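Local atomic coordinates of uncharacterized conserved protein (Thermotoga maritima, PDB entry 2ZBV), a protein that binds adenosine and, as a member of the SAM hydrolase / SAM-dependent halogenase family, probably cleaves S-adenosyl-L-methionine. Residues Val202-Val205 and Lys210-Lys213. Residues are numbered along the deposited sequence; the frame is centred on the assembly and turned at random.
Sequences VVRV and KEFK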
ATOM      1  N   VAL A 202     -31.032 -13.780 -18.365  1.00 25.50           N
ATOM      2  CA  VAL A 202     -29.822 -13.632 -19.147  1.00 23.80           C
ATOM      3  C   VAL A 202     -30.000 -12.353 -19.939  1.00 25.37           C
ATOM      4  O   VAL A 202     -31.046 -12.135 -20.549  1.00 23.16           O
ATOM      5  CB  VAL A 202     -29.614 -14.811 -20.116  1.00 24.85           C
ATOM      6  CG1 VAL A 202     -28.501 -14.494 -21.089  1.00 23.13           C
ATOM      7  CG2 VAL A 202     -29.270 -16.069 -19.334  1.00 24.09           C
ATOM      8  N   VAL A 203     -28.987 -11.496 -19.912  1.00 25.30           N
ATOM      9  CA  VAL A 203     -29.060 -10.245 -20.640  1.00 26.14           C
ATOM     10  C   VAL A 203     -27.891 -10.138 -21.598  1.00 27.76           C
ATOM     11  O   VAL A 203     -26.948 -10.935 -21.542  1.00 26.48           O
ATOM     12  CB  VAL A 203     -29.042  -9.027 -19.674  1.00 27.73           C
ATOM     13  CG1 VAL A 203     -30.193  -9.141 -18.679  1.00 25.86           C
ATOM     14  CG2 VAL A 203     -27.711  -8.953 -18.937  1.00 25.44           C
ATOM     15  N   ARG A 204     -27.963  -9.149 -22.481  1.00 27.96           N
ATOM     16  CA  ARG A 204     -26.909  -8.915 -23.448  1.00 29.75           C
ATOM     17  C   ARG A 204     -26.088  -7.684 -23.071  1.00 28.90           C
ATOM     18  O   ARG A 204     -26.626  -6.600 -22.827  1.00 28.37           O
ATOM     19  CB  ARG A 204     -27.506  -8.753 -24.851  1.00 31.85           C
ATOM     20  CG  ARG A 204     -27.882 -10.080 -25.512  1.00 39.34           C
ATOM     21  CD  ARG A 204     -28.429  -9.875 -26.924  1.00 46.35           C
ATOM     22  NE  ARG A 204     -28.602 -11.135 -27.649  1.00 49.91           N
ATOM     23  CZ  ARG A 204     -27.604 -11.864 -28.146  1.00 53.04           C
ATOM     24  NH1 ARG A 204     -26.346 -11.465 -28.003  1.00 53.74           N
ATOM     25  NH2 ARG A 204     -27.861 -13.001 -28.783  1.00 54.38           N
ATOM     26  N   VAL A 205     -24.777  -7.868 -23.004  1.00 27.27           N
ATOM     27  CA  VAL A 205     -23.874  -6.787 -22.663  1.00 27.40           C
ATOM     28  C   VAL A 205     -23.199  -6.357 -23.954  1.00 28.89           C
ATOM     29  O   VAL A 205     -22.554  -7.167 -24.622  1.00 27.54           O
ATOM     30  CB  VAL A 205     -22.806  -7.254 -21.655  1.00 27.48           C
ATOM     31  CG1 VAL A 205     -21.854  -6.111 -21.337  1.00 26.29           C
ATOM     32  CG2 VAL A 205     -23.479  -7.760 -20.386  1.00 25.47           C
ATOM     33  N   LYS A 210     -19.019  -5.385 -29.990  1.00 42.48           N
ATOM     34  CA  LYS A 210     -19.219  -6.735 -29.486  1.00 41.58           C
ATOM     35  C   LYS A 210     -20.482  -6.861 -28.654  1.00 39.31           C
ATOM     36  O   LYS A 210     -20.975  -5.885 -28.090  1.00 38.22           O
ATOM     37  CB  LYS A 210     -18.048  -7.162 -28.602  1.00 44.14           C
ATOM     38  CG  LYS A 210     -16.675  -6.938 -29.178  1.00 47.47           C
ATOM     39  CD  LYS A 210     -15.630  -7.264 -28.129  1.00 48.63           C
ATOM     40  CE  LYS A 210     -14.250  -6.831 -28.571  1.00 51.56           C
ATOM     41  NZ  LYS A 210     -13.230  -7.130 -27.530  1.00 52.30           N
ATOM     42  N   GLU A 211     -20.988  -8.083 -28.569  1.00 37.36           N
ATOM     43  CA  GLU A 211     -22.168  -8.366 -27.769  1.00 36.44           C
ATOM     44  C   GLU A 211     -21.969  -9.715 -27.097  1.00 33.35           C
ATOM     45  O   GLU A 211     -21.639 -10.708 -27.749  1.00 31.99           O
ATOM     46  CB  GLU A 211     -23.430  -8.389 -28.628  1.00 38.82           C
ATOM     47  CG  GLU A 211     -24.704  -8.518 -27.806  1.00 45.21           C
ATOM     48  CD  GLU A 211     -25.957  -8.511 -28.661  1.00 50.14           C
ATOM     49  OE1 GLU A 211     -26.084  -9.400 -29.531  1.00 52.86           O
ATOM     50  OE2 GLU A 211     -26.815  -7.620 -28.460  1.00 52.55           O
ATOM     51  N   PHE A 212     -22.158  -9.736 -25.782  1.00 31.15           N
ATOM     52  CA  PHE A 212     -21.995 -10.951 -24.996  1.00 27.93           C
ATOM     53  C   PHE A 212     -23.285 -11.255 -24.263  1.00 28.19           C
ATOM     54  O   PHE A 212     -24.076 -10.355 -23.974  1.00 26.38           O
ATOM     55  CB  PHE A 212     -20.924 -10.765 -23.922  1.00 28.87           C
ATOM     56  CG  PHE A 212     -19.584 -10.354 -24.442  1.00 27.94           C
ATOM     57  CD1 PHE A 212     -18.554 -11.279 -24.543  1.00 28.77           C
ATOM     58  CD2 PHE A 212     -19.332  -9.029 -24.784  1.00 28.23           C
ATOM     59  CE1 PHE A 212     -17.289 -10.892 -24.977  1.00 27.78           C
ATOM     60  CE2 PHE A 212     -18.068  -8.633 -25.218  1.00 28.73           C
ATOM     61  CZ  PHE A 212     -17.048  -9.567 -25.313  1.00 28.70           C
ATOM     62  N   LYS A 213     -23.491 -12.527 -23.960  1.00 27.54           N
ATOM     63  CA  LYS A 213     -24.644 -12.931 -23.177  1.00 28.30           C
ATOM     64  C   LYS A 213     -24.091 -13.059 -21.760  1.00 27.70           C
ATOM     65  O   LYS A 213     -22.953 -13.501 -21.564  1.00 27.08           O
ATOM     66  CB  LYS A 213     -25.191 -14.282 -23.637  1.00 30.70           C
ATOM     67  CG  LYS A 213     -26.019 -14.235 -24.911  1.00 33.74           C
ATOM     68  CD  LYS A 213     -26.830 -15.516 -25.058  1.00 35.07           C
ATOM     69  CE  LYS A 213     -27.618 -15.529 -26.357  1.00 36.56           C
ATOM     70  NZ  LYS A 213     -26.700 -15.553 -27.529  1.00 37.98           N
TER
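Val-205 O is gripped from across a beta hairpin by Phe-212 N at 2.8 Å; Glu-211 CA adds a C-H contact, and Phe-212 CD2 brings its ring edge, in the ring plane, to 3.7 Å from the same oxygen. Val-205 N answers to Phe-212 O, also at 2.8 Å, so the two residues form an antiparallel hydrogen-bonded pair in strands 202-207 and 210-216 of the C-terminal domain. Their nonpolar side chains suit a face turned to Val-230, Ile-259 and Leu-228; the Phe-212 side chain lies about 8 Å from that of Val-242, an adenosine-binding residue.

On the face bearing Arg-204 and Lys-213, Glu-211 OE1 comes over one side of the Arg-204 guanidinium to form a salt bridge with NH1 at 2.6 Å. The planes are 33° apart and Glu-211 OE2 sits against Arg-204 CD, so this is no in-plane bidentate pair. An alanine in place of Arg-204 would probably leave the Glu-211 carboxylate without this mate and freer to turn. The long aliphatic chain of Lys-213 suits its place alongside Arg-204, with CE over the opposite guanidinium face. Its bend at chi4 (65°) brings NZ within 3.1 Å of Arg-204 NH2, a probably unfavourable approach of like charges that Glu-211 may partly offset.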